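Local coordinates for protein alginate lyase (Paenibacillus sp. FPU-7, PDB 6KFN) that probably cleaves alginate by beta-elimination, as a lyase built on a right-handed parallel beta-helix, at residues A[186-200]-A[214-228]. Numbering follows the deposited sequence. Where two conformers were deposited one is given.
Sequences IKEGTVGTIVENSVF and FIDVKGNDAVIRNNI
Val195 and Ile224 lie alongside each other in the core of a right-handed parallel beta-helix, where 186-200 and 214-228 belong to successive coils. CG2 of Val195 rests 3.6 Å from CD1 of Ile224, and the same methyl of Ile224 meets CD1 of Ile186 tip to tip at 4.1 Å, so the contact joins two sheets across the interior. Ile215 CD1 fills in beside Val195 CG1 and also touches Phe200 CZ. The rings of Phe200 and Phe214 are tilted by 30° and slid apart with scarcely any overlap; instead CB of Phe200 makes an off-centre CH-pi contact with the Phe214 ring.

Strands 194-196 and 223-225 run parallel in matched register, their axes 4.8 Å apart. At the corner after them, Asn227 bridges the coils with its amide: OD1 takes the N-H of Ser198 on a lone pair (2.9 Å), while ND2 gives to Val195 O from above the carbonyl plane, an oxygen already bonded to Arg225 N. CG of Asn227 stands anti to the carbonyl carbon (chi1 -56°), which turns the amide back over the preceding coil. Before these strands, Gly219 leaves room for Thr190 OG1, which donates to Lys187 O; a CB there would clash with both oxygens.

On the outer face, Arg225 and Glu196 extend side by side. Arg225 grips Glu196 OE1 side-on through NE (3.0 Å) and NH2 (2.9 Å), the guanidinium plane 39° from the carboxylate, while Ile194 CG2 covers one face. A methionine in place of Arg225 removes both donors, and Glu196 OE1 would probably lose its charged mate, although OE2 keeps its bond to Ser171. Beyond this pair, a water donates to Asn197 OD1 and accepts from Asn226 ND2 at 2.8 Å.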
loop_
_atom_site.group_PDB
_atom_site.type_symbol
_atom_site.label_atom_id
_atom_site.label_comp_id
_atom_site.label_asym_id
_atom_site.label_seq_id
_atom_site.Cartn_x
_atom_site.Cartn_y
_atom_site.Cartn_z
ATOM N N ILE A 186 8.193 -2.393 2.758
ATOM C CA ILE A 186 8.336 -3.613 1.958
ATOM C C ILE A 186 9.077 -4.625 2.825
ATOM O O ILE A 186 10.268 -4.441 3.091
ATOM C CB ILE A 186 9.079 -3.317 0.656
ATOM C CG1 ILE A 186 8.340 -2.265 -0.170
ATOM C CG2 ILE A 186 9.282 -4.605 -0.123
ATOM C CD1 ILE A 186 9.072 -1.785 -1.399
ATOM N N LYS A 187 8.393 -5.661 3.292
ATOM C CA LYS A 187 8.985 -6.546 4.271
ATOM C C LYS A 187 9.953 -7.566 3.684
ATOM O O LYS A 187 9.865 -8.009 2.530
ATOM C CB LYS A 187 7.895 -7.304 5.033
ATOM C CG LYS A 187 7.017 -6.383 5.875
ATOM C CD LYS A 187 7.866 -5.643 6.921
ATOM C CE LYS A 187 7.140 -4.763 7.877
ATOM N NZ LYS A 187 8.028 -3.945 8.742
ATOM N N GLU A 188 10.865 -7.982 4.568
ATOM C CA GLU A 188 11.676 -9.161 4.329
ATOM C C GLU A 188 10.784 -10.316 3.904
ATOM O O GLU A 188 9.700 -10.532 4.445
ATOM C CB GLU A 188 12.479 -9.507 5.587
ATOM C CG GLU A 188 11.664 -9.785 6.867
ATOM C CD GLU A 188 11.378 -8.588 7.776
ATOM O OE1 GLU A 188 11.215 -7.450 7.273
ATOM O OE2 GLU A 188 11.309 -8.841 8.999
ATOM N N GLY A 189 11.292 -11.103 2.952
ATOM C CA GLY A 189 10.586 -12.251 2.406
ATOM C C GLY A 189 9.850 -11.990 1.113
ATOM O O GLY A 189 9.532 -12.937 0.402
ATOM N N THR A 190 9.547 -10.710 0.831
ATOM C CA THR A 190 8.900 -10.350 -0.420
ATOM C C THR A 190 9.931 -10.175 -1.516
ATOM O O THR A 190 11.061 -9.733 -1.267
ATOM C CB THR A 190 8.069 -9.065 -0.277
ATOM O OG1 THR A 190 8.922 -7.912 -0.108
ATOM C CG2 THR A 190 7.048 -9.158 0.835
ATOM N N VAL A 191 9.509 -10.474 -2.744
ATOM C CA VAL A 191 10.351 -10.356 -3.923
ATOM C C VAL A 191 9.608 -9.595 -5.007
ATOM O O VAL A 191 8.471 -9.908 -5.316
ATOM C CB VAL A 191 10.766 -11.754 -4.429
ATOM C CG1 VAL A 191 11.498 -11.697 -5.676
ATOM C CG2 VAL A 191 11.559 -12.510 -3.367
ATOM N N GLY A 192 10.291 -8.620 -5.616
ATOM C CA GLY A 192 9.815 -8.033 -6.851
ATOM C C GLY A 192 8.793 -6.917 -6.734
ATOM O O GLY A 192 8.093 -6.620 -7.697
ATOM N N THR A 193 8.674 -6.308 -5.559
ATOM C CA THR A 193 7.747 -5.195 -5.381
ATOM C C THR A 193 8.173 -4.036 -6.272
ATOM O O THR A 193 9.347 -3.659 -6.271
ATOM C CB THR A 193 7.766 -4.739 -3.918
ATOM O OG1 THR A 193 7.521 -5.846 -3.043
ATOM C CG2 THR A 193 6.679 -3.701 -3.653
ATOM N N ILE A 194 7.210 -3.429 -6.959
ATOM C CA ILE A 194 7.448 -2.253 -7.790
ATOM C C ILE A 194 6.699 -1.079 -7.181
ATOM O O ILE A 194 5.508 -1.183 -6.888
ATOM C CB ILE A 194 6.980 -2.491 -9.245
ATOM C CG1 ILE A 194 7.714 -3.659 -9.873
ATOM C CG2 ILE A 194 7.120 -1.178 -10.070
ATOM C CD1 ILE A 194 7.313 -3.971 -11.288
ATOM N N VAL A 195 7.401 0.060 -7.039
ATOM C CA VAL A 195 6.784 1.320 -6.643
ATOM C C VAL A 195 7.157 2.326 -7.734
ATOM O O VAL A 195 8.346 2.628 -7.896
ATOM C CB VAL A 195 7.297 1.833 -5.298
ATOM C CG1 VAL A 195 6.594 3.142 -4.962
ATOM C CG2 VAL A 195 7.075 0.772 -4.203
ATOM N N GLU A 196 6.166 2.808 -8.473
ATOM C CA GLU A 196 6.464 3.647 -9.634
ATOM C C GLU A 196 5.485 4.791 -9.724
ATOM O O GLU A 196 4.300 4.676 -9.367
ATOM C CB GLU A 196 6.430 2.845 -10.959
ATOM C CG GLU A 196 5.043 2.274 -11.261
ATOM C CD GLU A 196 4.950 1.546 -12.590
ATOM O OE1 GLU A 196 6.023 1.174 -13.129
ATOM O OE2 GLU A 196 3.804 1.305 -13.050
ATOM N N ASN A 197 5.963 5.911 -10.266
ATOM C CA ASN A 197 5.111 7.022 -10.684
ATOM C C ASN A 197 4.245 7.575 -9.553
ATOM O O ASN A 197 3.144 8.083 -9.817
ATOM C CB ASN A 197 4.239 6.638 -11.885
ATOM C CG ASN A 197 5.039 6.054 -13.014
ATOM O OD1 ASN A 197 6.123 6.451 -13.279
ATOM N ND2 ASN A 197 4.446 5.093 -13.711
ATOM N N SER A 198 4.723 7.482 -8.328
ATOM C CA SER A 198 3.944 7.809 -7.152
ATOM C C SER A 198 4.471 9.099 -6.504
ATOM O O SER A 198 5.548 9.584 -6.833
ATOM C CB SER A 198 3.927 6.621 -6.192
ATOM O OG SER A 198 3.209 5.526 -6.789
ATOM N N VAL A 199 3.659 9.645 -5.591
ATOM C CA VAL A 199 3.959 10.912 -4.944
ATOM C C VAL A 199 3.779 10.732 -3.446
ATOM O O VAL A 199 2.717 10.291 -2.992
ATOM C CB VAL A 199 3.080 12.063 -5.459
ATOM C CG1 VAL A 199 3.457 13.375 -4.739
ATOM C CG2 VAL A 199 3.225 12.209 -6.960
ATOM N N PHE A 200 4.811 11.099 -2.689
ATOM C CA PHE A 200 4.852 10.928 -1.241
ATOM C C PHE A 200 4.811 12.300 -0.575
ATOM O O PHE A 200 5.748 13.087 -0.700
ATOM C CB PHE A 200 6.123 10.189 -0.835
ATOM C CG PHE A 200 6.376 8.941 -1.644
ATOM C CD1 PHE A 200 5.360 8.007 -1.875
ATOM C CD2 PHE A 200 7.611 8.721 -2.234
ATOM C CE1 PHE A 200 5.594 6.897 -2.687
ATOM C CE2 PHE A 200 7.851 7.600 -3.018
ATOM C CZ PHE A 200 6.843 6.689 -3.258
ATOM N N PHE A 214 10.255 7.692 3.624
ATOM C CA PHE A 214 9.095 7.416 2.776
ATOM C C PHE A 214 8.879 5.920 2.568
ATOM O O PHE A 214 7.754 5.430 2.590
ATOM C CB PHE A 214 9.206 8.083 1.402
ATOM C CG PHE A 214 9.450 9.573 1.390
ATOM C CD1 PHE A 214 8.567 10.479 1.991
ATOM C CD2 PHE A 214 10.557 10.079 0.731
ATOM C CE1 PHE A 214 8.828 11.844 1.935
ATOM C CE2 PHE A 214 10.795 11.432 0.672
ATOM C CZ PHE A 214 9.932 12.321 1.268
ATOM N N ILE A 215 9.988 5.229 2.264
ATOM C CA ILE A 215 9.961 3.809 1.978
ATOM C C ILE A 215 11.076 3.159 2.791
ATOM O O ILE A 215 12.186 3.699 2.887
ATOM C CB ILE A 215 10.183 3.496 0.467
ATOM C CG1 ILE A 215 9.176 4.283 -0.382
ATOM C CG2 ILE A 215 10.079 1.990 0.226
ATOM C CD1 ILE A 215 9.315 4.061 -1.879
ATOM N N ASP A 216 10.790 1.993 3.356
ATOM C CA ASP A 216 11.813 1.096 3.895
ATOM C C ASP A 216 11.722 -0.198 3.101
ATOM O O ASP A 216 10.648 -0.780 3.002
ATOM C CB ASP A 216 11.642 0.832 5.380
ATOM C CG ASP A 216 12.851 0.180 6.037
ATOM O OD1 ASP A 216 13.925 0.119 5.388
ATOM O OD2 ASP A 216 12.696 -0.232 7.210
ATOM N N VAL A 217 12.857 -0.609 2.535
ATOM C CA VAL A 217 12.939 -1.801 1.688
ATOM C C VAL A 217 13.675 -2.881 2.459
ATOM O O VAL A 217 14.884 -2.773 2.684
ATOM C CB VAL A 217 13.650 -1.543 0.364
ATOM C CG1 VAL A 217 13.641 -2.813 -0.471
ATOM C CG2 VAL A 217 13.024 -0.379 -0.385
ATOM N N LYS A 218 12.930 -3.861 2.880
ATOM C CA LYS A 218 13.489 -5.058 3.535
ATOM C C LYS A 218 13.366 -6.347 2.688
ATOM O O LYS A 218 13.957 -7.474 2.911
ATOM C CB LYS A 218 12.880 -5.250 4.916
ATOM C CG LYS A 218 13.472 -4.293 5.925
ATOM C CD LYS A 218 12.581 -4.023 7.076
ATOM C CE LYS A 218 11.459 -3.169 6.584
ATOM N NZ LYS A 218 10.891 -2.287 7.632
ATOM N N GLY A 219 12.513 -6.284 1.609
ATOM C CA GLY A 219 12.416 -7.350 0.628
ATOM C C GLY A 219 13.516 -7.249 -0.411
ATOM O O GLY A 219 14.394 -6.388 -0.338
ATOM N N ASN A 220 13.450 -8.180 -1.362
ATOM C CA ASN A 220 14.428 -8.291 -2.430
ATOM C C ASN A 220 13.829 -7.867 -3.762
ATOM O O ASN A 220 12.609 -7.926 -3.984
ATOM C CB ASN A 220 14.983 -9.699 -2.558
ATOM C CG ASN A 220 15.944 -10.022 -1.423
ATOM O OD1 ASN A 220 16.188 -9.196 -0.538
ATOM N ND2 ASN A 220 16.491 -11.216 -1.441
ATOM N N ASP A 221 14.724 -7.464 -4.670
ATOM C CA ASP A 221 14.349 -7.152 -6.053
ATOM C C ASP A 221 13.311 -6.040 -6.155
ATOM O O ASP A 221 12.541 -5.998 -7.116
ATOM C CB ASP A 221 13.928 -8.402 -6.837
ATOM C CG ASP A 221 14.997 -9.480 -6.884
ATOM O OD1 ASP A 221 16.183 -9.167 -6.617
ATOM O OD2 ASP A 221 14.616 -10.633 -7.194
ATOM N N ALA A 222 13.291 -5.144 -5.189
ATOM C CA ALA A 222 12.356 -4.031 -5.251
ATOM C C ALA A 222 12.821 -3.052 -6.314
ATOM O O ALA A 222 14.012 -2.826 -6.503
ATOM C CB ALA A 222 12.270 -3.338 -3.897
ATOM N N VAL A 223 11.869 -2.464 -7.034
ATOM C CA VAL A 223 12.135 -1.456 -8.046
ATOM C C VAL A 223 11.356 -0.213 -7.660
ATOM O O VAL A 223 10.132 -0.233 -7.661
ATOM C CB VAL A 223 11.757 -1.945 -9.448
ATOM C CG1 VAL A 223 11.956 -0.842 -10.474
ATOM C CG2 VAL A 223 12.586 -3.175 -9.819
ATOM N N ILE A 224 12.087 0.854 -7.353
ATOM C CA ILE A 224 11.552 2.114 -6.875
ATOM C C ILE A 224 11.905 3.131 -7.964
ATOM O O ILE A 224 13.065 3.577 -8.023
ATOM C CB ILE A 224 12.141 2.495 -5.508
ATOM C CG1 ILE A 224 12.069 1.318 -4.513
ATOM C CG2 ILE A 224 11.559 3.802 -5.022
ATOM C CD1 ILE A 224 10.701 0.794 -4.197
ATOM N N ARG A 225 10.960 3.448 -8.833
ATOM C CA ARG A 225 11.266 4.223 -10.021
ATOM C C ARG A 225 10.283 5.366 -10.260
ATOM O O ARG A 225 9.072 5.233 -10.154
ATOM C CB ARG A 225 11.327 3.319 -11.283
ATOM C CG ARG A 225 10.076 2.602 -11.626
ATOM C CD ARG A 225 10.264 1.710 -12.838
ATOM N NE ARG A 225 9.059 0.934 -13.153
ATOM C CZ ARG A 225 9.044 -0.283 -13.637
ATOM N NH1 ARG A 225 10.170 -0.924 -13.903
ATOM N NH2 ARG A 225 7.888 -0.865 -13.832
ATOM N N ASN A 226 10.853 6.518 -10.623
ATOM C CA ASN A 226 10.060 7.627 -11.155
ATOM C C ASN A 226 9.033 8.139 -10.146
ATOM O O ASN A 226 7.934 8.561 -10.539
ATOM C CB ASN A 226 9.417 7.246 -12.487
ATOM C CG ASN A 226 10.470 6.748 -13.448
ATOM O OD1 ASN A 226 11.599 7.254 -13.485
ATOM N ND2 ASN A 226 10.183 5.616 -14.115
ATOM N N ASN A 227 9.404 8.180 -8.878
ATOM C CA ASN A 227 8.554 8.703 -7.809
ATOM C C ASN A 227 9.046 10.091 -7.394
ATOM O O ASN A 227 10.191 10.444 -7.630
ATOM C CB ASN A 227 8.567 7.790 -6.604
ATOM C CG ASN A 227 8.156 6.372 -6.976
ATOM O OD1 ASN A 227 7.015 6.111 -7.310
ATOM N ND2 ASN A 227 9.111 5.438 -6.911
ATOM N N ILE A 228 8.162 10.829 -6.729
ATOM C CA ILE A 228 8.484 12.142 -6.170
ATOM C C ILE A 228 8.169 12.116 -4.681
ATOM O O ILE A 228 7.057 11.733 -4.297
ATOM C CB ILE A 228 7.663 13.268 -6.850
ATOM C CG1 ILE A 228 7.941 13.301 -8.343
ATOM C CG2 ILE A 228 7.992 14.608 -6.180
ATOM C CD1 ILE A 228 6.963 14.202 -9.127
HETATM O O HOH W 1 10.097 -6.925 -2.544
HETATM O O HOH W 2 7.805 4.101 -14.097
HETATM O O HOH W 3 5.879 10.508 -9.602
#